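Local coordinates for protein VP1 (PDB 4PCH) that forms the pentameric building block of a polyomavirus capsid as its major coat protein and is probably involved in attachment to host cells, at residues T109-E114 and P242-D247; A57-S62 and V254-G259; Y119-G124 and S206-I211; I66-I71 and V264-R269. All blocks are in the same frame, centred on the assembly; numbering follows the deposited sequence.

Contact 1 (T109-E114 and P242-D247)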
loop_
_atom_site.group_PDB
_atom_site.type_symbol
_atom_site.label_atom_id
_atom_site.label_comp_id
_atom_site.label_asym_id
_atom_site.label_seq_id
_atom_site.Cartn_x
_atom_site.Cartn_y
_atom_site.Cartn_z
ATOM N N THR B 109 -23.550 -10.298 7.062
ATOM C CA THR B 109 -23.291 -9.904 5.667
ATOM C C THR B 109 -22.638 -10.999 4.862
ATOM O O THR B 109 -22.372 -12.096 5.360
ATOM C CB THR B 109 -22.547 -8.534 5.582
ATOM O OG1 THR B 109 -22.655 -7.952 4.250
ATOM C CG2 THR B 109 -21.077 -8.689 5.938
ATOM N N LEU B 110 -22.460 -10.751 3.572
ATOM C CA LEU B 110 -21.716 -11.664 2.723
ATOM C C LEU B 110 -20.321 -11.915 3.260
ATOM O O LEU B 110 -19.714 -11.058 3.860
ATOM C CB LEU B 110 -21.618 -11.112 1.296
ATOM C CG LEU B 110 -22.965 -10.886 0.599
ATOM C CD1 LEU B 110 -22.692 -10.360 -0.810
ATOM C CD2 LEU B 110 -23.812 -12.138 0.534
ATOM N N ALA B 111 -19.838 -13.126 3.083
ATOM C CA ALA B 111 -18.498 -13.502 3.523
ATOM C C ALA B 111 -17.393 -13.048 2.580
ATOM O O ALA B 111 -16.307 -12.623 3.012
ATOM C CB ALA B 111 -18.453 -15.027 3.683
ATOM N N GLY B 112 -17.658 -13.136 1.276
ATOM C CA GLY B 112 -16.646 -12.889 0.262
ATOM C C GLY B 112 -15.461 -13.835 0.321
ATOM O O GLY B 112 -15.430 -14.788 1.120
ATOM N N ILE B 113 -14.484 -13.575 -0.534
ATOM C CA ILE B 113 -13.243 -14.348 -0.544
ATOM C C ILE B 113 -12.281 -13.771 0.468
ATOM O O ILE B 113 -12.118 -12.551 0.542
ATOM C CB ILE B 113 -12.564 -14.310 -1.923
ATOM C CG1 ILE B 113 -13.520 -14.817 -3.008
ATOM C CG2 ILE B 113 -11.255 -15.079 -1.896
ATOM C CD1 ILE B 113 -13.932 -16.268 -2.852
ATOM N N GLU B 114 -11.611 -14.619 1.236
ATOM C CA GLU B 114 -10.530 -14.155 2.097
ATOM C C GLU B 114 -9.581 -15.288 2.417
ATOM O O GLU B 114 -9.920 -16.444 2.262
ATOM C CB GLU B 114 -11.034 -13.530 3.421
ATOM C CG GLU B 114 -11.914 -14.453 4.270
ATOM C CD GLU B 114 -13.320 -14.665 3.693
ATOM O OE1 GLU B 114 -13.979 -13.659 3.378
ATOM O OE2 GLU B 114 -13.781 -15.831 3.565
ATOM N N PRO B 242 -24.190 -20.614 5.129
ATOM C CA PRO B 242 -23.361 -19.968 6.139
ATOM C C PRO B 242 -21.931 -20.447 6.066
ATOM O O PRO B 242 -21.645 -21.606 5.728
ATOM C CB PRO B 242 -24.017 -20.350 7.466
ATOM C CG PRO B 242 -24.752 -21.603 7.173
ATOM C CD PRO B 242 -25.151 -21.562 5.721
ATOM N N THR B 243 -21.026 -19.531 6.359
ATOM C CA THR B 243 -19.608 -19.831 6.381
ATOM C C THR B 243 -18.903 -18.987 7.438
ATOM O O THR B 243 -19.532 -18.208 8.145
ATOM C CB THR B 243 -18.974 -19.741 4.976
ATOM O OG1 THR B 243 -17.660 -20.306 4.972
ATOM C CG2 THR B 243 -18.936 -18.323 4.454
ATOM N N LEU B 244 -17.592 -19.163 7.525
ATOM C CA LEU B 244 -16.761 -18.515 8.523
ATOM C C LEU B 244 -17.238 -18.776 9.953
ATOM O O LEU B 244 -17.130 -17.923 10.838
ATOM C CB LEU B 244 -16.600 -17.016 8.242
ATOM C CG LEU B 244 -15.819 -16.660 6.987
ATOM C CD1 LEU B 244 -15.977 -15.171 6.722
ATOM C CD2 LEU B 244 -14.356 -17.069 7.060
ATOM N N SER B 245 -17.701 -19.998 10.184
ATOM C CA SER B 245 -18.143 -20.443 11.487
ATOM C C SER B 245 -17.745 -21.921 11.584
ATOM O O SER B 245 -17.707 -22.616 10.568
ATOM C CB SER B 245 -19.671 -20.263 11.607
ATOM O OG SER B 245 -20.081 -20.369 12.931
ATOM N N ALA B 246 -17.447 -22.365 12.801
ATOM C CA ALA B 246 -16.892 -23.694 13.082
ATOM C C ALA B 246 -17.653 -24.838 12.390
ATOM O O ALA B 246 -17.033 -25.719 11.797
ATOM C CB ALA B 246 -16.871 -23.937 14.576
ATOM N N ASP B 247 -18.983 -24.810 12.442
ATOM C CA ASP B 247 -19.781 -25.935 11.901
ATOM C C ASP B 247 -19.682 -26.133 10.381
ATOM O O ASP B 247 -20.050 -27.203 9.867
ATOM C CB ASP B 247 -21.265 -25.772 12.262
ATOM C CG ASP B 247 -21.554 -25.978 13.747
ATOM O OD1 ASP B 247 -20.683 -26.394 14.529
ATOM O OD2 ASP B 247 -22.701 -25.722 14.124
#
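The methyl CB of A111 presses against the CG2 methyl of T243 at 3.4 Å, tighter than an ordinary van der Waals contact. T243 turns its two branches to different tasks: with OG1 anti to the backbone N (chi1 -168°), CG2 is left between the N and the carbonyl carbon, where it meets A111, and the hydroxyl turns to R252. L244 comes in beside it and lays CD1 against the same alanine methyl, CB to CD1 3.9 Å, so one small side chain receives a methyl from each of two consecutive residues. From the opposite direction E114 reaches toward the leucine. Its chain is bent at chi2 (-73°), which brings the carboxylate over the fork of L244: OE2 lies 3.8 Å from CD2 and 3.9 Å from CD1. These are van der Waals approaches; the charge of E114 is met by a salt bridge from OE2 to R252 NH2, and the same arginine, through NH1, hydrogen-bonds T243 OG1. R252 thus ties together side chains from both segments. The arrangement is a junction of two loops beyond the sandwich strands, close to neighbouring subunits of the pentamer. Backbone hydrogen bonds join A111 to G102, T243 to Y103 of strand 103-104, and E114 to M235 at the end of strand 224-236, while L244 packs on Q104 of its own chain and on T109 of a neighbouring subunit.

Contact 2 (A57-S62 and V254-G259)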
loop_
_atom_site.group_PDB
_atom_site.type_symbol
_atom_site.label_atom_id
_atom_site.label_comp_id
_atom_site.label_asym_id
_atom_site.label_seq_id
_atom_site.Cartn_x
_atom_site.Cartn_y
_atom_site.Cartn_z
ATOM N N ALA B 57 -8.202 -30.819 -4.062
ATOM C CA ALA B 57 -8.349 -29.800 -3.025
ATOM C C ALA B 57 -7.208 -28.783 -3.022
ATOM O O ALA B 57 -7.423 -27.586 -2.769
ATOM C CB ALA B 57 -8.420 -30.492 -1.669
ATOM N N ALA B 58 -5.995 -29.266 -3.260
ATOM C CA ALA B 58 -4.797 -28.434 -3.259
ATOM C C ALA B 58 -4.532 -27.826 -4.627
ATOM O O ALA B 58 -4.509 -28.550 -5.633
ATOM C CB ALA B 58 -3.602 -29.269 -2.833
ATOM N N LEU B 59 -4.297 -26.521 -4.676
ATOM C CA LEU B 59 -3.993 -25.860 -5.956
ATOM C C LEU B 59 -2.611 -26.268 -6.454
ATOM O O LEU B 59 -1.629 -26.237 -5.697
ATOM C CB LEU B 59 -4.073 -24.331 -5.863
ATOM C CG LEU B 59 -3.964 -23.580 -7.199
ATOM C CD1 LEU B 59 -5.147 -23.899 -8.106
ATOM C CD2 LEU B 59 -3.828 -22.092 -6.954
ATOM N N CYS B 60 -2.536 -26.644 -7.742
ATOM C CA CYS B 60 -1.268 -26.975 -8.363
ATOM C C CYS B 60 -0.868 -25.948 -9.402
ATOM O O CYS B 60 -1.697 -25.194 -9.869
ATOM C CB CYS B 60 -1.329 -28.370 -8.994
ATOM S SG CYS B 60 -1.524 -29.725 -7.825
ATOM N N TYR B 61 0.408 -25.908 -9.771
ATOM C CA TYR B 61 0.793 -25.023 -10.859
ATOM C C TYR B 61 0.093 -25.440 -12.164
ATOM O O TYR B 61 -0.102 -26.651 -12.434
ATOM C CB TYR B 61 2.288 -25.061 -11.097
ATOM C CG TYR B 61 3.116 -24.400 -10.025
ATOM C CD1 TYR B 61 3.303 -23.021 -10.009
ATOM C CD2 TYR B 61 3.744 -25.151 -9.059
ATOM C CE1 TYR B 61 4.070 -22.407 -9.033
ATOM C CE2 TYR B 61 4.536 -24.556 -8.075
ATOM C CZ TYR B 61 4.685 -23.176 -8.059
ATOM O OH TYR B 61 5.468 -22.616 -7.077
ATOM N N SER B 62 -0.262 -24.422 -12.930
ATOM C CA SER B 62 -0.733 -24.541 -14.283
ATOM C C SER B 62 0.454 -24.393 -15.191
ATOM O O SER B 62 1.309 -23.557 -14.934
ATOM C CB SER B 62 -1.723 -23.414 -14.583
ATOM O OG SER B 62 -2.908 -23.533 -13.787
ATOM N N VAL B 254 -10.740 -23.749 -1.723
ATOM C CA VAL B 254 -9.833 -22.787 -2.362
ATOM C C VAL B 254 -10.471 -22.125 -3.575
ATOM O O VAL B 254 -11.044 -22.800 -4.448
ATOM C CB VAL B 254 -8.504 -23.463 -2.752
ATOM C CG1 VAL B 254 -7.637 -22.509 -3.538
ATOM C CG2 VAL B 254 -7.813 -23.972 -1.509
ATOM N N GLN B 255 -10.351 -20.801 -3.638
ATOM C CA GLN B 255 -10.748 -20.013 -4.800
ATOM C C GLN B 255 -9.542 -19.649 -5.596
ATOM O O GLN B 255 -8.645 -18.946 -5.107
ATOM C CB GLN B 255 -11.462 -18.711 -4.377
ATOM C CG GLN B 255 -11.828 -17.781 -5.535
ATOM C CD GLN B 255 -12.977 -18.317 -6.341
ATOM O OE1 GLN B 255 -14.145 -18.379 -5.860
ATOM N NE2 GLN B 255 -12.685 -18.736 -7.558
ATOM N N ALA B 256 -9.507 -20.116 -6.846
ATOM C CA ALA B 256 -8.452 -19.722 -7.762
ATOM C C ALA B 256 -8.945 -18.677 -8.746
ATOM O O ALA B 256 -10.138 -18.415 -8.865
ATOM C CB ALA B 256 -7.929 -20.952 -8.517
ATOM N N GLY B 257 -8.017 -18.046 -9.453
ATOM C CA GLY B 257 -8.398 -17.228 -10.610
ATOM C C GLY B 257 -9.127 -18.063 -11.639
ATOM O O GLY B 257 -9.016 -19.279 -11.655
ATOM N N TYR B 258 -9.903 -17.402 -12.496
ATOM C CA TYR B 258 -10.600 -18.070 -13.575
ATOM C C TYR B 258 -9.673 -18.497 -14.697
ATOM O O TYR B 258 -10.024 -19.310 -15.553
ATOM C CB TYR B 258 -11.613 -17.106 -14.148
ATOM C CG TYR B 258 -12.732 -16.690 -13.222
ATOM C CD1 TYR B 258 -13.129 -17.483 -12.128
ATOM C CD2 TYR B 258 -13.491 -15.573 -13.525
ATOM C CE1 TYR B 258 -14.210 -17.111 -11.345
ATOM C CE2 TYR B 258 -14.602 -15.215 -12.760
ATOM C CZ TYR B 258 -14.953 -15.992 -11.670
ATOM O OH TYR B 258 -16.068 -15.611 -10.954
ATOM N N GLY B 259 -8.520 -17.854 -14.731
ATOM C CA GLY B 259 -7.506 -18.088 -15.754
ATOM C C GLY B 259 -6.429 -17.031 -15.638
ATOM O O GLY B 259 -6.606 -16.001 -14.978
HETATM O O HOH W 1 -9.933 -26.547 -2.302
#
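Apolar packing joins L59 to A256, leucine CD1 to alanine CB at 4.1 Å, with both residues directing their CB across the gap. With CG anti to the N (chi1 -172°), the leucine extends its CD1 branch toward A256. Two residues earlier on the strand, V254 brings its CG2 methyl to 3.8 Å from the carbonyl oxygen of A57, an apolar approach to a polar atom that accepts from a bridging water. This water donates to A57 O at 2.8 Å and accepts from V254 N at 3.0 Å, linking segments whose nearest CA atoms, of A57 and V254, are 7.2 Å apart. A side-chain hydrogen bond lies within 254-259. Q255 bends at chi2 (73°) and curls forward along its own strand, and NE2 gives a nearly straight bond to A256 O (2.9 Å, 168° at the hydrogen), in the carbonyl plane and on a lone pair; OE1 of the same amide accepts from R43 NE, so both ends of the group are held and its flip is fixed. In the jelly-roll domain, the contact packs a loop over the start of strand 253-271. F31 and M232 of strand 224-236 each touch both L59 and V254. The loop leads into strand 62-67, bonded through S62 to S229, whereas strand 253-271 pairs through V254 with G44 of strand 43-46.

Contact 3 (Y119-G124 and S206-I211)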
loop_
_atom_site.group_PDB
_atom_site.type_symbol
_atom_site.label_atom_id
_atom_site.label_comp_id
_atom_site.label_asym_id
_atom_site.label_seq_id
_atom_site.Cartn_x
_atom_site.Cartn_y
_atom_site.Cartn_z
ATOM N N TYR B 119 0.041 -15.362 -6.007
ATOM C CA TYR B 119 -0.069 -14.889 -7.405
ATOM C C TYR B 119 1.289 -15.093 -8.039
ATOM O O TYR B 119 2.262 -14.507 -7.597
ATOM C CB TYR B 119 -0.502 -13.447 -7.454
ATOM C CG TYR B 119 -1.741 -13.206 -6.624
ATOM C CD1 TYR B 119 -2.993 -13.525 -7.115
ATOM C CD2 TYR B 119 -1.660 -12.697 -5.338
ATOM C CE1 TYR B 119 -4.139 -13.352 -6.351
ATOM C CE2 TYR B 119 -2.797 -12.485 -4.579
ATOM C CZ TYR B 119 -4.036 -12.836 -5.082
ATOM O OH TYR B 119 -5.180 -12.674 -4.344
ATOM N N PHE B 120 1.357 -15.991 -9.012
ATOM C CA PHE B 120 2.662 -16.395 -9.567
ATOM C C PHE B 120 2.596 -16.530 -11.064
ATOM O O PHE B 120 1.628 -17.080 -11.587
ATOM C CB PHE B 120 3.111 -17.732 -8.969
ATOM C CG PHE B 120 4.386 -18.264 -9.550
ATOM C CD1 PHE B 120 5.609 -17.949 -8.972
ATOM C CD2 PHE B 120 4.357 -19.115 -10.659
ATOM C CE1 PHE B 120 6.803 -18.430 -9.501
ATOM C CE2 PHE B 120 5.528 -19.590 -11.200
ATOM C CZ PHE B 120 6.755 -19.241 -10.634
ATOM N N TRP B 121 3.633 -16.041 -11.756
ATOM C CA TRP B 121 3.786 -16.353 -13.168
ATOM C C TRP B 121 5.257 -16.615 -13.486
ATOM O O TRP B 121 6.178 -16.117 -12.801
ATOM C CB TRP B 121 3.204 -15.240 -14.074
ATOM C CG TRP B 121 3.888 -13.930 -13.921
ATOM C CD1 TRP B 121 3.462 -12.859 -13.164
ATOM C CD2 TRP B 121 5.127 -13.524 -14.531
ATOM N NE1 TRP B 121 4.375 -11.844 -13.249
ATOM C CE2 TRP B 121 5.402 -12.218 -14.079
ATOM C CE3 TRP B 121 6.036 -14.145 -15.397
ATOM C CZ2 TRP B 121 6.549 -11.517 -14.464
ATOM C CZ3 TRP B 121 7.168 -13.455 -15.794
ATOM C CH2 TRP B 121 7.419 -12.144 -15.317
ATOM N N ALA B 122 5.459 -17.396 -14.538
ATOM C CA ALA B 122 6.781 -17.650 -15.122
ATOM C C ALA B 122 6.674 -17.836 -16.621
ATOM O O ALA B 122 5.668 -18.321 -17.145
ATOM C CB ALA B 122 7.481 -18.844 -14.478
ATOM N N CYS B 123 7.746 -17.406 -17.303
ATOM C CA CYS B 123 7.929 -17.545 -18.730
ATOM C C CYS B 123 9.369 -17.920 -19.018
ATOM O O CYS B 123 10.306 -17.227 -18.595
ATOM C CB CYS B 123 7.576 -16.220 -19.415
ATOM S SG CYS B 123 7.800 -16.236 -21.205
ATOM N N GLY B 124 9.573 -19.016 -19.742
ATOM C CA GLY B 124 10.907 -19.505 -19.994
ATOM C C GLY B 124 11.038 -20.360 -21.245
ATOM O O GLY B 124 10.062 -20.640 -21.943
ATOM N N SER B 206 -0.639 -2.763 -19.233
ATOM C CA SER B 206 0.632 -2.967 -18.557
ATOM C C SER B 206 1.451 -3.958 -19.344
ATOM O O SER B 206 0.908 -4.743 -20.116
ATOM C CB SER B 206 0.404 -3.488 -17.135
ATOM O OG SER B 206 -0.173 -4.771 -17.149
ATOM N N THR B 207 2.759 -3.924 -19.137
ATOM C CA THR B 207 3.655 -4.819 -19.850
ATOM C C THR B 207 4.860 -5.104 -18.978
ATOM O O THR B 207 5.170 -4.333 -18.048
ATOM C CB THR B 207 4.076 -4.226 -21.215
ATOM O OG1 THR B 207 4.728 -5.234 -21.983
ATOM C CG2 THR B 207 4.996 -2.998 -21.054
ATOM N N THR B 208 5.508 -6.225 -19.266
ATOM C CA THR B 208 6.594 -6.729 -18.453
ATOM C C THR B 208 7.779 -7.050 -19.362
ATOM O O THR B 208 7.699 -7.986 -20.127
ATOM C CB THR B 208 6.148 -8.012 -17.734
ATOM O OG1 THR B 208 5.033 -7.706 -16.856
ATOM C CG2 THR B 208 7.296 -8.613 -16.960
ATOM N N PRO B 209 8.882 -6.300 -19.246
ATOM C CA PRO B 209 10.047 -6.691 -20.026
ATOM C C PRO B 209 10.653 -7.985 -19.505
ATOM O O PRO B 209 10.581 -8.293 -18.317
ATOM C CB PRO B 209 10.996 -5.520 -19.840
ATOM C CG PRO B 209 10.659 -4.983 -18.497
ATOM C CD PRO B 209 9.173 -5.144 -18.374
ATOM N N LEU B 210 11.275 -8.726 -20.409
ATOM C CA LEU B 210 11.914 -9.981 -20.060
ATOM C C LEU B 210 13.410 -9.953 -20.320
ATOM O O LEU B 210 14.097 -10.963 -20.165
ATOM C CB LEU B 210 11.276 -11.101 -20.869
ATOM C CG LEU B 210 9.796 -11.399 -20.661
ATOM C CD1 LEU B 210 9.284 -12.406 -21.663
ATOM C CD2 LEU B 210 9.493 -11.895 -19.237
ATOM N N ILE B 211 13.946 -8.803 -20.699
ATOM C CA ILE B 211 15.362 -8.724 -21.033
ATOM C C ILE B 211 16.265 -8.557 -19.799
ATOM O O ILE B 211 15.897 -7.864 -18.837
ATOM C CB ILE B 211 15.682 -7.591 -22.040
ATOM C CG1 ILE B 211 15.206 -6.224 -21.549
ATOM C CG2 ILE B 211 15.089 -7.902 -23.402
ATOM C CD1 ILE B 211 15.785 -5.088 -22.333
#
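The benzo end of the W121 indole receives the CG2 methyl of T208, which lies 3.9 Å from both CH2 and CZ2 and approaches the ring obliquely. The two side chains come from opposite directions. W121 carries CG between its backbone N and carbonyl carbon (chi1 63°), T208 has CG2 anti to the N, and the six-membered ring and the methyl thereby converge. Next to this pair L210 offers its two methyls to different partners: CD1 sits 4.1 Å from C123 SG, while CD2 reaches CZ3 of W121 more loosely at 4.4 Å. W121 and C123 are two residues apart on one strand and so point the same way, as do T208 and L210 opposite them. All of this is van der Waals contact between backbones that stay well separated, the nearest CA atoms, of C123 and L210, being 8.7 Å apart. Further out, L88 of strand 79-93 touches both C123 and L210, V225 and L227 cover C123, and F187 lies against W121. R185 NE bonds L210 O, and Q205 of a neighbouring subunit packs on the tryptophan. Strand 117-124 is bonded through W121 and C123 to strand 184-191 on one edge and through A122 to strand 224-236 on the other, whereas 208-219 pairs with 79-93; the contact therefore lies between the two facing sheets of the VP1 jelly-roll.

Contact 4 (I66-I71 and V264-R269)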
loop_
_atom_site.group_PDB
_atom_site.type_symbol
_atom_site.label_atom_id
_atom_site.label_comp_id
_atom_site.label_asym_id
_atom_site.label_seq_id
_atom_site.Cartn_x
_atom_site.Cartn_y
_atom_site.Cartn_z
ATOM N N ILE B 66 3.828 -23.718 -25.520
ATOM C CA ILE B 66 3.284 -23.106 -26.721
ATOM C C ILE B 66 4.332 -23.215 -27.820
ATOM O O ILE B 66 5.421 -22.673 -27.693
ATOM C CB ILE B 66 2.953 -21.604 -26.509
ATOM C CG1 ILE B 66 2.079 -21.364 -25.264
ATOM C CG2 ILE B 66 2.265 -21.048 -27.745
ATOM C CD1 ILE B 66 0.836 -22.200 -25.211
ATOM N N ASN B 67 3.986 -23.901 -28.897
ATOM C CA ASN B 67 4.903 -24.045 -30.014
ATOM C C ASN B 67 5.039 -22.713 -30.796
ATOM O O ASN B 67 4.084 -21.979 -30.984
ATOM C CB ASN B 67 4.471 -25.195 -30.917
ATOM C CG ASN B 67 4.455 -26.545 -30.193
ATOM O OD1 ASN B 67 5.296 -26.828 -29.331
ATOM N ND2 ASN B 67 3.504 -27.373 -30.541
ATOM N N LEU B 68 6.247 -22.413 -31.234
ATOM C CA LEU B 68 6.515 -21.208 -31.999
ATOM C C LEU B 68 6.745 -21.629 -33.443
ATOM O O LEU B 68 7.017 -22.778 -33.705
ATOM C CB LEU B 68 7.759 -20.509 -31.448
ATOM C CG LEU B 68 7.615 -20.162 -29.963
ATOM C CD1 LEU B 68 8.941 -19.707 -29.400
ATOM C CD2 LEU B 68 6.559 -19.098 -29.739
ATOM N N PRO B 69 6.674 -20.684 -34.388
ATOM C CA PRO B 69 6.840 -21.080 -35.773
ATOM C C PRO B 69 8.220 -21.629 -36.096
ATOM O O PRO B 69 9.198 -21.200 -35.500
ATOM C CB PRO B 69 6.579 -19.784 -36.545
ATOM C CG PRO B 69 5.801 -18.930 -35.619
ATOM C CD PRO B 69 6.300 -19.271 -34.248
ATOM N N GLU B 70 8.306 -22.559 -37.042
ATOM C CA GLU B 70 9.608 -22.988 -37.540
ATOM C C GLU B 70 10.320 -21.751 -38.142
ATOM O O GLU B 70 9.689 -20.907 -38.779
ATOM C CB GLU B 70 9.459 -24.066 -38.614
ATOM C CG GLU B 70 10.774 -24.489 -39.249
ATOM C CD GLU B 70 10.585 -25.472 -40.377
ATOM O OE1 GLU B 70 9.568 -26.202 -40.352
ATOM O OE2 GLU B 70 11.447 -25.509 -41.288
ATOM N N ILE B 71 11.625 -21.661 -37.923
ATOM C CA ILE B 71 12.452 -20.661 -38.572
ATOM C C ILE B 71 13.208 -21.393 -39.686
ATOM O O ILE B 71 14.119 -22.164 -39.410
ATOM C CB ILE B 71 13.428 -20.002 -37.563
ATOM C CG1 ILE B 71 12.639 -19.307 -36.453
ATOM C CG2 ILE B 71 14.356 -18.997 -38.288
ATOM C CD1 ILE B 71 13.483 -18.778 -35.333
ATOM N N VAL B 264 2.981 -13.168 -25.351
ATOM C CA VAL B 264 4.446 -13.214 -25.341
ATOM C C VAL B 264 4.922 -12.664 -26.676
ATOM O O VAL B 264 4.489 -13.151 -27.742
ATOM C CB VAL B 264 4.958 -14.667 -25.149
ATOM C CG1 VAL B 264 6.475 -14.716 -25.176
ATOM C CG2 VAL B 264 4.470 -15.255 -23.824
ATOM N N HIS B 265 5.813 -11.672 -26.632
ATOM C CA HIS B 265 6.355 -11.070 -27.837
ATOM C C HIS B 265 7.737 -11.585 -28.124
ATOM O O HIS B 265 8.604 -11.550 -27.258
ATOM C CB HIS B 265 6.413 -9.567 -27.668
ATOM C CG HIS B 265 5.094 -8.964 -27.328
ATOM N ND1 HIS B 265 4.303 -8.335 -28.269
ATOM C CD2 HIS B 265 4.420 -8.889 -26.159
ATOM C CE1 HIS B 265 3.200 -7.900 -27.687
ATOM N NE2 HIS B 265 3.243 -8.238 -26.413
ATOM N N CYS B 266 7.934 -12.049 -29.352
ATOM C CA CYS B 266 9.190 -12.704 -29.773
ATOM C C CYS B 266 9.804 -12.009 -30.982
ATOM O O CYS B 266 9.100 -11.458 -31.827
ATOM C CB CYS B 266 8.944 -14.155 -30.149
ATOM S SG CYS B 266 8.263 -15.148 -28.809
ATOM N N ARG B 267 11.125 -12.037 -31.026
ATOM C CA ARG B 267 11.906 -11.608 -32.187
ATOM C C ARG B 267 12.967 -12.691 -32.412
ATOM O O ARG B 267 13.050 -13.648 -31.652
ATOM C CB ARG B 267 12.571 -10.234 -31.960
ATOM C CG ARG B 267 13.592 -10.225 -30.830
ATOM C CD ARG B 267 13.917 -8.828 -30.331
ATOM N NE ARG B 267 14.784 -8.901 -29.157
ATOM C CZ ARG B 267 14.923 -7.934 -28.253
ATOM N NH1 ARG B 267 14.300 -6.759 -28.408
ATOM N NH2 ARG B 267 15.712 -8.134 -27.202
ATOM N N GLN B 268 13.745 -12.569 -33.468
ATOM C CA GLN B 268 14.784 -13.545 -33.743
ATOM C C GLN B 268 16.145 -13.058 -33.288
ATOM O O GLN B 268 16.491 -11.884 -33.463
ATOM C CB GLN B 268 14.781 -13.897 -35.216
ATOM C CG GLN B 268 13.507 -14.610 -35.628
ATOM C CD GLN B 268 13.478 -15.021 -37.093
ATOM O OE1 GLN B 268 14.448 -14.867 -37.845
ATOM N NE2 GLN B 268 12.345 -15.582 -37.505
ATOM N N ARG B 269 16.939 -13.989 -32.786
ATOM C CA ARG B 269 18.272 -13.709 -32.243
ATOM C C ARG B 269 19.216 -14.786 -32.740
ATOM O O ARG B 269 18.883 -15.977 -32.676
ATOM C CB ARG B 269 18.191 -13.716 -30.716
ATOM C CG ARG B 269 19.501 -13.522 -29.956
ATOM C CD ARG B 269 20.015 -12.099 -30.003
ATOM N NE ARG B 269 19.329 -11.277 -29.009
ATOM C CZ ARG B 269 19.851 -10.228 -28.379
ATOM N NH1 ARG B 269 19.108 -9.573 -27.504
ATOM N NH2 ARG B 269 21.096 -9.834 -28.610
#
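I71 rests against the amide end of Q268, and this is the closer part of the contact: CG1 lies 3.9 Å from NE2, CD1 4.1 Å from the amide carbon CD, and CG2 4.0 Å from NE2. The isoleucine thus applies all three outer carbons to one flat group. The glutamine chain runs extended beyond CG (chi2 -178°), carrying its amide out toward the isoleucine, which comes from the opposite direction. L68 and C266 are more loosely matched, with L68 CD2 4.4 Å from C266 SG. W83 of strand 79-93 packs on L68, I71 and Q268, and its NE1 hydrogen-bonds P69 O, in the loop that follows strand 62-67. Segment 66-71 and strand 264-269 face each other across the jelly-roll sandwich, the first from the sheet of 224-236 and 117-124, the second from that of 9-27 and 79-93. Toward the outside the packing thins: N67 and E70 are exposed, and I71 itself is partly so. On the other side of strand 264-269, polar groups take over, with R267 and R269 both making salt bridges to E84 and H265 hydrogen-bonded to E89.

Contacts 1, 3 and 4 are made by side chains; contact 2 also uses backbone atoms and a water. Contacts 2 and 3 are the more central and touch through the edge-to-face rings of Y61 and F120. Contacts 1 and 4 are the outer ones, on opposite sides of the chain's centre, their own centres about 47 Å apart. Contact 1 is a buried meeting of loops close to other subunits, with an arginine-held carboxylate, while contact 4 sets a partly exposed isoleucine on an amide. Contacts 3 and 4 both bridge the facing sheets on the same side of the centre, meeting where R267 packs on I211. Contacts 2 and 4 share strand 253-271, and I113 and Q255 join contact 1 to contact 2.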